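Local coordinates for protein arginine--tRNA ligase (Campylobacter jejuni, PDB 3FNR) that catalyses the ATP-dependent attachment of L-arginine to its cognate tRNA, releasing AMP and diphosphate, as a monomeric class I aminoacyl-tRNA synthetase, at residues 57-65 with 440-448; 29-37 with 230-241. The protein carries 1 engineered substitution. All coordinates share one frame; numbering follows the deposited sequence.

Overall arrangement
Contact 2 (29-37 with 230-241) lies in the mostly parallel sheet of the class I catalytic domain, whereas contact 1 (57-65 with 440-448) ties that domain to the C-terminal end of helix 425-445 in the DALR anticodon-binding region. Their centres are about 19 Å apart. Strand 31-35 and helix 50-65 follow one another in the chain, and the HIGH-region motif, residues 39-49, falls between them; the later partners, strand 237-243 and helix 425-445, come in the same order. The two contacts touch where Tyr36 packs on Asp57 and Leu34 on Thr60. Sheet, covering helix and anticodon-binding region thus form consecutive layers across the domain junction.

Contact 1: 57-65 with 440-448; sequences DTLTRLARH and KTAFSLMGI
Thr441, on the last turns of helix 425-445, offers its methyl CG2 to CE1 of the His65 ring on helix 50-65, while its hydroxyl is taken by Leu437 O. This interface between the class I catalytic domain and the DALR anticodon-binding region brings the short helix segments to 10.0 Å, their directions 130° apart. Ser444 contributes its carbonyl O, 3.3 Å from Arg61 NH1, and its hydroxyl turns back to Thr441 O. Leu445 carries most of the contact. With CG anti to its carbonyl carbon (chi1 -58°), it sends CD1 over one face of the His65 imidazole, 4.2 Å from the ring centroid in a CH-pi contact, and against Leu62 CD1, while CD2 rests on His65 CB at 3.7 Å. Leu445 O faces Thr58 CG2 and Arg61 CD. Met446 O is linked to Thr58 OG1 by a water that donates to both; OG1 also bonds Val54 O and Arg309. Gly447, C-prime residue of the Schellman motif, lays its CA over the centre of the Arg61 guanidinium, 3.8 Å above the plane. In that plane Arg61 NE donates to Asp57 OD1 at 2.8 Å, nearly straight at 169°. Arg61 NH2 goes on to Lys159 O, Asp57 OD1 to Arg309, and His65 NE2 to Thr23. The salt bridge fixes the guanidinium as a flat surface for the helix end, whose carbonyls the nearby positive charge would probably stabilise.

Contact 2: 29-37 with 230-241; sequences QESFLLEYV and KMSRGYGKCINI
Two neighbouring parallel strands of the Rossmann-like class I catalytic core, 31-35 and 237-241, make this contact, and Leu33 sits where the strand pair meets the turn leading in from helix 219-231. Leu33 N donates to Lys237 O and Leu33 O accepts from Ile239 N at 2.8 Å; Glu35 N reaches Ile239 O. At the start of the pair, Lys237 N bonds to Ser31 O, and Gly236 N to Ser31 OG at 2.9 Å. That hydroxyl stands between its backbone N and carbonyl carbon (chi1 60°), which turns it to the incoming loop, and a water joins it to Gly234 O. Leu33 CB lies over the centre of the Tyr235 ring, 3.7 Å from the centroid, while CD2 covers a face of the Arg233 guanidinium, which is salt-bridged to Glu73 and Asp229. On the same side of the sheet, Lys230 NZ crosses to Glu35 OE1 at 2.7 Å, using the anti lone pair, with a weak bond to Asn240 OD1 at 3.0 Å. Glu35 OE2 binds Ser38, and Asn240 ND2 binds His227. On the face of Phe32, Leu34 and Ile239 the contacts are mainly apolar: Phe32 CD1 meets Ile239 CD1 at 3.7 Å and the CB of Lys237. Leu34 CD2 meets Ile241 CD1 at 3.8 Å. Gripped by two oxygens, Lys230 NZ ties the end of helix 219-231 to strand 31-35 by a salt bridge and, more weakly, to strand 237-243.

Contact 1: 57-65 with 440-448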
ATOM      1  N   ASP A  57      -1.716   1.410  -1.716  1.00 31.33           N
ATOM      2  CA  ASP A  57      -2.098   0.912  -3.036  1.00 32.50           C
ATOM      3  C   ASP A  57      -3.611   0.812  -3.130  1.00 33.25           C
ATOM      4  O   ASP A  57      -4.195   1.146  -4.162  1.00 35.75           O
ATOM      5  CB  ASP A  57      -1.460  -0.441  -3.342  1.00 34.29           C
ATOM      6  CG  ASP A  57      -1.728  -0.882  -4.765  1.00 40.96           C
ATOM      7  OD1 ASP A  57      -2.366  -1.938  -4.954  1.00 49.58           O
ATOM      8  OD2 ASP A  57      -1.344  -0.140  -5.696  1.00 33.48           O
ATOM      9  N   THR A  58      -4.243   0.379  -2.040  1.00 30.69           N
ATOM     10  CA  THR A  58      -5.695   0.298  -2.019  1.00 30.12           C
ATOM     11  C   THR A  58      -6.263   1.709  -2.136  1.00 27.00           C
ATOM     12  O   THR A  58      -7.110   1.953  -2.984  1.00 31.45           O
ATOM     13  CB  THR A  58      -6.219  -0.446  -0.774  1.00 32.28           C
ATOM     14  OG1 THR A  58      -5.544  -1.705  -0.662  1.00 30.91           O
ATOM     15  CG2 THR A  58      -7.699  -0.714  -0.897  1.00 30.65           C
ATOM     16  N   LEU A  59      -5.745   2.646  -1.340  1.00 30.49           N
ATOM     17  CA  LEU A  59      -6.118   4.070  -1.456  1.00 31.91           C
ATOM     18  C   LEU A  59      -6.017   4.580  -2.896  1.00 31.81           C
ATOM     19  O   LEU A  59      -6.942   5.220  -3.403  1.00 27.57           O
ATOM     20  CB  LEU A  59      -5.206   4.938  -0.583  1.00 35.61           C
ATOM     21  CG  LEU A  59      -5.735   6.055   0.328  1.00 44.20           C
ATOM     22  CD1 LEU A  59      -4.751   7.192   0.302  1.00 29.20           C
ATOM     23  CD2 LEU A  59      -7.145   6.554   0.000  1.00 34.69           C
ATOM     24  N   THR A  60      -4.883   4.291  -3.537  1.00 30.98           N
ATOM     25  CA  THR A  60      -4.642   4.674  -4.924  1.00 33.41           C
ATOM     26  C   THR A  60      -5.684   4.102  -5.875  1.00 33.89           C
ATOM     27  O   THR A  60      -6.297   4.852  -6.639  1.00 38.14           O
ATOM     28  CB  THR A  60      -3.241   4.231  -5.386  1.00 32.87           C
ATOM     29  OG1 THR A  60      -2.269   4.719  -4.459  1.00 33.62           O
ATOM     30  CG2 THR A  60      -2.938   4.791  -6.753  1.00 26.40           C
ATOM     31  N   ARG A  61      -5.887   2.783  -5.811  1.00 35.83           N
ATOM     32  CA  ARG A  61      -6.859   2.096  -6.668  1.00 33.70           C
ATOM     33  C   ARG A  61      -8.256   2.655  -6.455  1.00 34.96           C
ATOM     34  O   ARG A  61      -9.017   2.828  -7.407  1.00 38.67           O
ATOM     35  CB  ARG A  61      -6.868   0.599  -6.367  1.00 37.46           C
ATOM     36  CG  ARG A  61      -5.661  -0.176  -6.866  1.00 37.81           C
ATOM     37  CD  ARG A  61      -5.714  -1.595  -6.316  1.00 38.67           C
ATOM     38  NE  ARG A  61      -4.541  -2.397  -6.657  1.00 45.46           N
ATOM     39  CZ  ARG A  61      -4.452  -3.172  -7.732  1.00 45.81           C
ATOM     40  NH1 ARG A  61      -5.466  -3.248  -8.589  1.00 34.96           N
ATOM     41  NH2 ARG A  61      -3.346  -3.874  -7.950  1.00 38.35           N
ATOM     42  N   LEU A  62      -8.580   2.937  -5.197  1.00 32.24           N
ATOM     43  CA  LEU A  62      -9.881   3.469  -4.838  1.00 32.61           C
ATOM     44  C   LEU A  62     -10.061   4.891  -5.359  1.00 37.96           C
ATOM     45  O   LEU A  62     -11.066   5.194  -6.014  1.00 39.96           O
ATOM     46  CB  LEU A  62     -10.100   3.385  -3.326  1.00 34.36           C
ATOM     47  CG  LEU A  62     -11.430   3.883  -2.755  1.00 33.63           C
ATOM     48  CD1 LEU A  62     -12.641   3.186  -3.376  1.00 33.05           C
ATOM     49  CD2 LEU A  62     -11.400   3.670  -1.276  1.00 33.97           C
ATOM     50  N   ALA A  63      -9.077   5.749  -5.101  1.00 35.25           N
ATOM     51  CA  ALA A  63      -9.100   7.108  -5.639  1.00 38.40           C
ATOM     52  C   ALA A  63      -9.290   7.150  -7.156  1.00 36.08           C
ATOM     53  O   ALA A  63     -10.113   7.917  -7.655  1.00 39.88           O
ATOM     54  CB  ALA A  63      -7.859   7.827  -5.260  1.00 41.56           C
ATOM     55  N   ARG A  64      -8.548   6.313  -7.879  1.00 37.65           N
ATOM     56  CA  ARG A  64      -8.658   6.259  -9.342  1.00 39.96           C
ATOM     57  C   ARG A  64     -10.048   5.793  -9.793  1.00 39.87           C
ATOM     58  O   ARG A  64     -10.631   6.377 -10.705  1.00 44.36           O
ATOM     59  CB  ARG A  64      -7.560   5.376  -9.945  1.00 39.47           C
ATOM     60  CG  ARG A  64      -6.447   6.157 -10.627  1.00 48.93           C
ATOM     61  CD  ARG A  64      -5.126   6.170  -9.867  1.00 38.43           C
ATOM     62  NE  ARG A  64      -4.247   5.082 -10.289  1.00 52.76           N
ATOM     63  CZ  ARG A  64      -2.912   5.102 -10.241  1.00 52.50           C
ATOM     64  NH1 ARG A  64      -2.248   6.165  -9.792  1.00 41.03           N
ATOM     65  NH2 ARG A  64      -2.233   4.037 -10.641  1.00 40.08           N
ATOM     66  N   HIS A  65     -10.575   4.766  -9.124  1.00 38.28           N
ATOM     67  CA  HIS A  65     -11.905   4.222  -9.399  1.00 33.35           C
ATOM     68  C   HIS A  65     -12.968   5.308  -9.282  1.00 35.54           C
ATOM     69  O   HIS A  65     -13.866   5.422 -10.126  1.00 32.96           O
ATOM     70  CB  HIS A  65     -12.202   3.076  -8.418  1.00 32.15           C
ATOM     71  CG  HIS A  65     -13.525   2.401  -8.632  1.00 35.27           C
ATOM     72  ND1 HIS A  65     -13.726   1.434  -9.595  1.00 41.18           N
ATOM     73  CD2 HIS A  65     -14.708   2.541  -7.988  1.00 38.71           C
ATOM     74  CE1 HIS A  65     -14.980   1.014  -9.539  1.00 43.76           C
ATOM     75  NE2 HIS A  65     -15.598   1.675  -8.576  1.00 39.88           N
ATOM     76  N   LYS A 440     -16.505  -8.873  -6.927  1.00 33.02           N
ATOM     77  CA  LYS A 440     -15.428  -8.702  -7.902  1.00 36.23           C
ATOM     78  C   LYS A 440     -14.884  -7.272  -7.941  1.00 37.52           C
ATOM     79  O   LYS A 440     -13.670  -7.068  -7.886  1.00 42.20           O
ATOM     80  CB  LYS A 440     -15.918  -9.123  -9.294  1.00 36.25           C
ATOM     81  CG  LYS A 440     -14.894  -8.946 -10.397  1.00 43.13           C
ATOM     82  CD  LYS A 440     -15.113  -9.957 -11.500  1.00 56.80           C
ATOM     83  CE  LYS A 440     -15.772  -9.338 -12.703  1.00 61.12           C
ATOM     84  NZ  LYS A 440     -14.731  -8.760 -13.591  1.00 61.29           N
ATOM     85  N   THR A 441     -15.785  -6.297  -8.042  1.00 35.84           N
ATOM     86  CA  THR A 441     -15.420  -4.888  -8.026  1.00 34.86           C
ATOM     87  C   THR A 441     -14.626  -4.523  -6.764  1.00 35.99           C
ATOM     88  O   THR A 441     -13.474  -4.111  -6.868  1.00 35.84           O
ATOM     89  CB  THR A 441     -16.663  -3.986  -8.183  1.00 39.95           C
ATOM     90  OG1 THR A 441     -17.331  -4.316  -9.413  1.00 39.01           O
ATOM     91  CG2 THR A 441     -16.277  -2.504  -8.188  1.00 35.89           C
ATOM     92  N   ALA A 442     -15.225  -4.713  -5.589  1.00 36.66           N
ATOM     93  CA  ALA A 442     -14.590  -4.337  -4.325  1.00 36.00           C
ATOM     94  C   ALA A 442     -13.248  -5.041  -4.123  1.00 37.14           C
ATOM     95  O   ALA A 442     -12.257  -4.395  -3.749  1.00 34.74           O
ATOM     96  CB  ALA A 442     -15.514  -4.613  -3.160  1.00 34.54           C
ATOM     97  N   PHE A 443     -13.229  -6.352  -4.382  1.00 32.06           N
ATOM     98  CA  PHE A 443     -12.000  -7.152  -4.327  1.00 35.91           C
ATOM     99  C   PHE A 443     -10.896  -6.606  -5.228  1.00 36.56           C
ATOM    100  O   PHE A 443      -9.744  -6.568  -4.818  1.00 33.60           O
ATOM    101  CB  PHE A 443     -12.263  -8.611  -4.708  1.00 37.34           C
ATOM    102  CG  PHE A 443     -12.208  -9.578  -3.555  1.00 39.70           C
ATOM    103  CD1 PHE A 443     -12.551 -10.912  -3.749  1.00 29.97           C
ATOM    104  CD2 PHE A 443     -11.811  -9.173  -2.285  1.00 37.44           C
ATOM    105  CE1 PHE A 443     -12.495 -11.824  -2.703  1.00 34.35           C
ATOM    106  CE2 PHE A 443     -11.757 -10.073  -1.234  1.00 36.21           C
ATOM    107  CZ  PHE A 443     -12.095 -11.401  -1.439  1.00 39.74           C
ATOM    108  N   SER A 444     -11.241  -6.193  -6.448  1.00 36.35           N
ATOM    109  CA  SER A 444     -10.229  -5.703  -7.398  1.00 39.18           C
ATOM    110  C   SER A 444      -9.543  -4.425  -6.920  1.00 41.41           C
ATOM    111  O   SER A 444      -8.368  -4.195  -7.232  1.00 43.20           O
ATOM    112  CB  SER A 444     -10.821  -5.506  -8.798  1.00 36.15           C
ATOM    113  OG  SER A 444     -11.681  -4.384  -8.839  1.00 37.14           O
ATOM    114  N   LEU A 445     -10.271  -3.617  -6.146  1.00 34.52           N
ATOM    115  CA  LEU A 445      -9.725  -2.391  -5.546  1.00 35.21           C
ATOM    116  C   LEU A 445      -8.781  -2.709  -4.396  1.00 39.97           C
ATOM    117  O   LEU A 445      -7.994  -1.856  -3.974  1.00 38.72           O
ATOM    118  CB  LEU A 445     -10.855  -1.468  -5.067  1.00 28.42           C
ATOM    119  CG  LEU A 445     -11.861  -1.018  -6.127  1.00 30.69           C
ATOM    120  CD1 LEU A 445     -12.928  -0.098  -5.523  1.00 24.47           C
ATOM    121  CD2 LEU A 445     -11.162  -0.339  -7.320  1.00 27.91           C
ATOM    122  N   MET A 446      -8.882  -3.937  -3.887  1.00 41.77           N
ATOM    123  CA  MET A 446      -7.955  -4.473  -2.884  1.00 39.93           C
ATOM    124  C   MET A 446      -6.834  -5.284  -3.548  1.00 38.28           C
ATOM    125  O   MET A 446      -6.034  -5.918  -2.862  1.00 38.02           O
ATOM    126  CB  MET A 446      -8.707  -5.373  -1.886  1.00 39.81           C
ATOM    127  CG  MET A 446      -9.745  -4.682  -1.001  1.00 37.28           C
ATOM    128  SD  MET A 446     -10.654  -5.837   0.055  1.00 26.77           S
ATOM    129  CE  MET A 446      -9.366  -6.651   0.965  1.00 32.07           C
ATOM    130  N   GLY A 447      -6.780  -5.268  -4.879  1.00 40.75           N
ATOM    131  CA  GLY A 447      -5.771  -6.029  -5.625  1.00 41.80           C
ATOM    132  C   GLY A 447      -5.958  -7.539  -5.559  1.00 42.19           C
ATOM    133  O   GLY A 447      -4.994  -8.305  -5.669  1.00 46.78           O
ATOM    134  N   ILE A 448      -7.207  -7.957  -5.372  1.00 42.21           N
ATOM    135  CA  ILE A 448      -7.582  -9.364  -5.292  1.00 38.64           C
ATOM    136  C   ILE A 448      -8.525  -9.675  -6.449  1.00 42.92           C
ATOM    137  O   ILE A 448      -9.513  -8.968  -6.656  1.00 44.39           O
ATOM    138  CB  ILE A 448      -8.293  -9.674  -3.950  1.00 36.60           C
ATOM    139  CG1 ILE A 448      -7.355  -9.404  -2.766  1.00 35.13           C
ATOM    140  CG2 ILE A 448      -8.834 -11.103  -3.926  1.00 43.22           C
ATOM    141  CD1 ILE A 448      -8.007  -9.521  -1.399  1.00 31.55           C
TER
HETATM  142  O   HOH W   1      -5.691  -4.301  -0.038  1.00 46.60           O

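Contact 2: 29-37 with 230-241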
ATOM      1  N   GLN A  29     -12.402  16.958  -9.241  1.00 56.60           N
ATOM      2  CA  GLN A  29     -11.610  18.171  -9.338  1.00 60.09           C
ATOM      3  C   GLN A  29     -10.347  18.131  -8.473  1.00 59.14           C
ATOM      4  O   GLN A  29      -9.298  18.651  -8.872  1.00 58.39           O
ATOM      5  CB  GLN A  29     -12.470  19.388  -8.992  1.00 66.32           C
ATOM      6  CG  GLN A  29     -13.585  19.714 -10.003  1.00 77.04           C
ATOM      7  CD  GLN A  29     -13.068  20.242 -11.342  1.00 88.10           C
ATOM      8  OE1 GLN A  29     -13.672  19.996 -12.389  1.00 95.22           O
ATOM      9  NE2 GLN A  29     -11.951  20.970 -11.313  1.00 89.17           N
ATOM     10  N   GLU A  30     -10.456  17.518  -7.295  1.00 53.09           N
ATOM     11  CA  GLU A  30      -9.348  17.425  -6.355  1.00 50.81           C
ATOM     12  C   GLU A  30      -8.343  16.360  -6.788  1.00 46.63           C
ATOM     13  O   GLU A  30      -8.726  15.236  -7.102  1.00 46.23           O
ATOM     14  CB  GLU A  30      -9.874  17.115  -4.959  1.00 47.73           C
ATOM     15  CG  GLU A  30      -8.863  17.384  -3.854  1.00 60.66           C
ATOM     16  CD  GLU A  30      -9.444  17.217  -2.457  1.00 64.11           C
ATOM     17  OE1 GLU A  30      -8.662  17.316  -1.486  1.00 70.92           O
ATOM     18  OE2 GLU A  30     -10.672  16.987  -2.326  1.00 71.07           O
ATOM     19  N   SER A  31      -7.061  16.728  -6.812  1.00 44.92           N
ATOM     20  CA  SER A  31      -5.977  15.829  -7.219  1.00 38.00           C
ATOM     21  C   SER A  31      -5.039  15.569  -6.060  1.00 38.66           C
ATOM     22  O   SER A  31      -4.922  16.396  -5.159  1.00 38.42           O
ATOM     23  CB  SER A  31      -5.181  16.446  -8.356  1.00 38.55           C
ATOM     24  OG  SER A  31      -4.624  17.688  -7.947  1.00 38.67           O
ATOM     25  N   PHE A  32      -4.354  14.425  -6.083  1.00 34.09           N
ATOM     26  CA  PHE A  32      -3.500  14.039  -4.963  1.00 33.89           C
ATOM     27  C   PHE A  32      -2.147  13.508  -5.403  1.00 30.76           C
ATOM     28  O   PHE A  32      -2.021  12.871  -6.454  1.00 27.81           O
ATOM     29  CB  PHE A  32      -4.171  12.959  -4.110  1.00 34.33           C
ATOM     30  CG  PHE A  32      -5.523  13.337  -3.571  1.00 30.60           C
ATOM     31  CD1 PHE A  32      -5.644  13.854  -2.290  1.00 35.55           C
ATOM     32  CD2 PHE A  32      -6.672  13.169  -4.338  1.00 32.50           C
ATOM     33  CE1 PHE A  32      -6.890  14.212  -1.777  1.00 31.09           C
ATOM     34  CE2 PHE A  32      -7.917  13.526  -3.843  1.00 31.76           C
ATOM     35  CZ  PHE A  32      -8.028  14.039  -2.552  1.00 36.10           C
ATOM     36  N   LEU A  33      -1.139  13.753  -4.574  1.00 30.77           N
ATOM     37  CA  LEU A  33       0.142  13.080  -4.704  1.00 30.72           C
ATOM     38  C   LEU A  33       0.447  12.278  -3.448  1.00 31.87           C
ATOM     39  O   LEU A  33       0.698  12.847  -2.382  1.00 37.90           O
ATOM     40  CB  LEU A  33       1.286  14.075  -4.981  1.00 31.47           C
ATOM     41  CG  LEU A  33       2.713  13.489  -5.059  1.00 35.76           C
ATOM     42  CD1 LEU A  33       2.847  12.485  -6.202  1.00 34.73           C
ATOM     43  CD2 LEU A  33       3.760  14.592  -5.197  1.00 35.79           C
ATOM     44  N   LEU A  34       0.458  10.954  -3.583  1.00 33.97           N
ATOM     45  CA  LEU A  34       0.786  10.071  -2.466  1.00 28.98           C
ATOM     46  C   LEU A  34       2.226   9.588  -2.539  1.00 32.89           C
ATOM     47  O   LEU A  34       2.640   8.970  -3.524  1.00 29.53           O
ATOM     48  CB  LEU A  34      -0.144   8.848  -2.469  1.00 32.03           C
ATOM     49  CG  LEU A  34      -0.533   7.986  -1.257  1.00 37.05           C
ATOM     50  CD1 LEU A  34      -0.715   6.541  -1.716  1.00 29.89           C
ATOM     51  CD2 LEU A  34       0.408   8.045  -0.065  1.00 41.35           C
ATOM     52  N   GLU A  35       2.982   9.833  -1.480  1.00 29.38           N
ATOM     53  CA  GLU A  35       4.301   9.249  -1.373  1.00 36.42           C
ATOM     54  C   GLU A  35       4.257   8.256  -0.242  1.00 37.28           C
ATOM     55  O   GLU A  35       3.936   8.618   0.892  1.00 37.13           O
ATOM     56  CB  GLU A  35       5.373  10.299  -1.092  1.00 35.88           C
ATOM     57  CG  GLU A  35       6.776   9.695  -0.933  1.00 35.14           C
ATOM     58  CD  GLU A  35       7.468  10.149   0.346  1.00 44.34           C
ATOM     59  OE1 GLU A  35       7.251  11.308   0.770  1.00 37.25           O
ATOM     60  OE2 GLU A  35       8.224   9.343   0.940  1.00 35.49           O
ATOM     61  N   TYR A  36       4.568   7.004  -0.558  1.00 34.51           N
ATOM     62  CA  TYR A  36       4.518   5.943   0.433  1.00 36.13           C
ATOM     63  C   TYR A  36       5.574   4.865   0.218  1.00 35.52           C
ATOM     64  O   TYR A  36       6.228   4.820  -0.827  1.00 34.26           O
ATOM     65  CB  TYR A  36       3.099   5.359   0.541  1.00 33.76           C
ATOM     66  CG  TYR A  36       2.625   4.465  -0.602  1.00 33.21           C
ATOM     67  CD1 TYR A  36       2.496   4.947  -1.911  1.00 28.63           C
ATOM     68  CD2 TYR A  36       2.255   3.149  -0.353  1.00 35.95           C
ATOM     69  CE1 TYR A  36       2.035   4.131  -2.940  1.00 31.88           C
ATOM     70  CE2 TYR A  36       1.805   2.320  -1.373  1.00 33.06           C
ATOM     71  CZ  TYR A  36       1.693   2.814  -2.657  1.00 35.67           C
ATOM     72  OH  TYR A  36       1.229   1.980  -3.643  1.00 34.42           O
ATOM     73  N   VAL A  37       5.702   3.999   1.226  1.00 32.95           N
ATOM     74  CA  VAL A  37       6.729   2.959   1.335  1.00 33.12           C
ATOM     75  C   VAL A  37       8.097   3.608   1.532  1.00 35.46           C
ATOM     76  O   VAL A  37       8.553   3.710   2.671  1.00 41.12           O
ATOM     77  CB  VAL A  37       6.724   1.891   0.174  1.00 32.72           C
ATOM     78  CG1 VAL A  37       7.623   0.720   0.530  1.00 22.08           C
ATOM     79  CG2 VAL A  37       5.310   1.369  -0.102  1.00 30.52           C
ATOM     80  N   LYS A 230       7.535  18.341  -3.974  1.00 32.62           N
ATOM     81  CA  LYS A 230       6.184  17.714  -4.001  1.00 31.33           C
ATOM     82  C   LYS A 230       5.016  18.702  -3.890  1.00 36.16           C
ATOM     83  O   LYS A 230       4.024  18.583  -4.618  1.00 35.96           O
ATOM     84  CB  LYS A 230       6.029  16.662  -2.906  1.00 30.29           C
ATOM     85  CG  LYS A 230       6.837  15.401  -3.095  1.00 29.44           C
ATOM     86  CD  LYS A 230       6.337  14.303  -2.157  1.00 24.24           C
ATOM     87  CE  LYS A 230       6.466  14.701  -0.718  1.00 22.65           C
ATOM     88  NZ  LYS A 230       6.039  13.613   0.218  1.00 33.31           N
ATOM     89  N   MET A 231       5.139  19.679  -2.993  1.00 30.95           N
ATOM     90  CA  MET A 231       4.048  20.642  -2.735  1.00 31.55           C
ATOM     91  C   MET A 231       3.931  21.764  -3.765  1.00 36.48           C
ATOM     92  O   MET A 231       2.971  22.547  -3.743  1.00 29.50           O
ATOM     93  CB  MET A 231       4.197  21.254  -1.344  1.00 30.46           C
ATOM     94  CG  MET A 231       4.117  20.229  -0.223  1.00 39.24           C
ATOM     95  SD  MET A 231       2.477  20.121   0.483  1.00 50.51           S
ATOM     96  CE  MET A 231       2.684  21.352   1.745  1.00 41.36           C
ATOM     97  N   SER A 232       4.906  21.867  -4.661  1.00 31.04           N
ATOM     98  CA  SER A 232       4.852  22.926  -5.663  1.00 33.90           C
ATOM     99  C   SER A 232       4.632  22.307  -7.033  1.00 37.78           C
ATOM    100  O   SER A 232       5.133  22.810  -8.042  1.00 39.32           O
ATOM    101  CB  SER A 232       6.149  23.739  -5.637  1.00 37.20           C
ATOM    102  OG  SER A 232       7.246  22.895  -5.937  1.00 32.24           O
ATOM    103  N   ARG A 233       3.882  21.210  -7.067  1.00 35.90           N
ATOM    104  CA  ARG A 233       3.666  20.484  -8.322  1.00 37.46           C
ATOM    105  C   ARG A 233       2.255  20.626  -8.883  1.00 38.16           C
ATOM    106  O   ARG A 233       1.944  20.077  -9.940  1.00 44.22           O
ATOM    107  CB  ARG A 233       4.029  19.011  -8.161  1.00 35.18           C
ATOM    108  CG  ARG A 233       5.510  18.713  -8.240  1.00 31.24           C
ATOM    109  CD  ARG A 233       5.716  17.203  -8.283  1.00 34.33           C
ATOM    110  NE  ARG A 233       6.883  16.771  -7.528  1.00 36.08           N
ATOM    111  CZ  ARG A 233       7.147  15.505  -7.231  1.00 41.51           C
ATOM    112  NH1 ARG A 233       6.320  14.546  -7.632  1.00 29.32           N
ATOM    113  NH2 ARG A 233       8.235  15.202  -6.530  1.00 33.39           N
ATOM    114  N   GLY A 234       1.398  21.361  -8.184  1.00 42.65           N
ATOM    115  CA  GLY A 234       0.043  21.601  -8.675  1.00 40.39           C
ATOM    116  C   GLY A 234      -1.031  20.637  -8.184  1.00 44.66           C
ATOM    117  O   GLY A 234      -2.186  20.744  -8.599  1.00 45.35           O
ATOM    118  N   TYR A 235      -0.664  19.697  -7.315  1.00 39.76           N
ATOM    119  CA  TYR A 235      -1.642  18.761  -6.743  1.00 41.54           C
ATOM    120  C   TYR A 235      -2.479  19.439  -5.671  1.00 38.99           C
ATOM    121  O   TYR A 235      -1.969  20.265  -4.920  1.00 38.19           O
ATOM    122  CB  TYR A 235      -0.952  17.535  -6.133  1.00 34.26           C
ATOM    123  CG  TYR A 235      -0.237  16.684  -7.147  1.00 34.48           C
ATOM    124  CD1 TYR A 235      -0.928  15.721  -7.890  1.00 33.80           C
ATOM    125  CD2 TYR A 235       1.130  16.836  -7.370  1.00 36.69           C
ATOM    126  CE1 TYR A 235      -0.276  14.943  -8.824  1.00 42.06           C
ATOM    127  CE2 TYR A 235       1.792  16.061  -8.309  1.00 30.86           C
ATOM    128  CZ  TYR A 235       1.087  15.120  -9.030  1.00 33.91           C
ATOM    129  OH  TYR A 235       1.743  14.346  -9.950  1.00 35.78           O
ATOM    130  N   GLY A 236      -3.758  19.072  -5.593  1.00 39.33           N
ATOM    131  CA  GLY A 236      -4.643  19.584  -4.548  1.00 38.76           C
ATOM    132  C   GLY A 236      -4.124  19.292  -3.155  1.00 37.11           C
ATOM    133  O   GLY A 236      -4.185  20.152  -2.280  1.00 42.06           O
ATOM    134  N   LYS A 237      -3.589  18.087  -2.962  1.00 37.37           N
ATOM    135  CA  LYS A 237      -3.102  17.627  -1.658  1.00 37.47           C
ATOM    136  C   LYS A 237      -1.909  16.681  -1.822  1.00 34.98           C
ATOM    137  O   LYS A 237      -1.863  15.904  -2.772  1.00 35.55           O
ATOM    138  CB  LYS A 237      -4.228  16.879  -0.927  1.00 36.58           C
ATOM    139  CG  LYS A 237      -5.210  17.736  -0.143  1.00 47.80           C
ATOM    140  CD  LYS A 237      -5.048  17.490   1.347  1.00 64.01           C
ATOM    141  CE  LYS A 237      -6.353  17.713   2.099  1.00 73.56           C
ATOM    142  NZ  LYS A 237      -6.354  16.994   3.413  1.00 77.31           N
ATOM    143  N   CYS A 238      -0.947  16.754  -0.903  1.00 33.92           N
ATOM    144  CA  CYS A 238       0.080  15.718  -0.771  1.00 36.37           C
ATOM    145  C   CYS A 238      -0.210  14.843   0.440  1.00 30.95           C
ATOM    146  O   CYS A 238      -0.388  15.342   1.556  1.00 37.27           O
ATOM    147  CB  CYS A 238       1.498  16.305  -0.644  1.00 31.01           C
ATOM    148  SG  CYS A 238       2.121  17.164  -2.111  1.00 40.14           S
ATOM    149  N   ILE A 239      -0.244  13.538   0.215  1.00 29.81           N
ATOM    150  CA  ILE A 239      -0.459  12.563   1.285  1.00 31.84           C
ATOM    151  C   ILE A 239       0.824  11.776   1.557  1.00 31.45           C
ATOM    152  O   ILE A 239       1.461  11.286   0.623  1.00 37.79           O
ATOM    153  CB  ILE A 239      -1.586  11.569   0.913  1.00 33.75           C
ATOM    154  CG1 ILE A 239      -2.823  12.321   0.395  1.00 27.36           C
ATOM    155  CG2 ILE A 239      -1.904  10.650   2.093  1.00 27.25           C
ATOM    156  CD1 ILE A 239      -3.935  11.401  -0.127  1.00 35.82           C
ATOM    157  N   ASN A 240       1.205  11.687   2.831  1.00 33.67           N
ATOM    158  CA  ASN A 240       2.254  10.780   3.271  1.00 35.23           C
ATOM    159  C   ASN A 240       1.664   9.660   4.114  1.00 36.25           C
ATOM    160  O   ASN A 240       0.706   9.870   4.851  1.00 37.38           O
ATOM    161  CB  ASN A 240       3.275  11.510   4.139  1.00 36.14           C
ATOM    162  CG  ASN A 240       4.059  12.564   3.384  1.00 46.58           C
ATOM    163  OD1 ASN A 240       4.021  12.649   2.147  1.00 28.41           O
ATOM    164  ND2 ASN A 240       4.777  13.391   4.143  1.00 40.12           N
ATOM    165  N   ILE A 241       2.249   8.474   4.012  1.00 37.24           N
ATOM    166  CA  ILE A 241       1.963   7.412   4.964  1.00 35.64           C
ATOM    167  C   ILE A 241       3.234   7.127   5.759  1.00 37.26           C
ATOM    168  O   ILE A 241       4.233   6.651   5.208  1.00 38.98           O
ATOM    169  CB  ILE A 241       1.424   6.135   4.281  1.00 35.40           C
ATOM    170  CG1 ILE A 241       0.127   6.440   3.519  1.00 31.74           C
ATOM    171  CG2 ILE A 241       1.180   5.043   5.314  1.00 35.31           C
ATOM    172  CD1 ILE A 241      -0.292   5.347   2.589  1.00 27.75           C
TER
HETATM  173  O   HOH W   2      -3.411  18.508 -10.337  1.00 50.28           O
HETATM  174  O   HOH W   3       4.520   4.041   3.801  1.00 46.04           O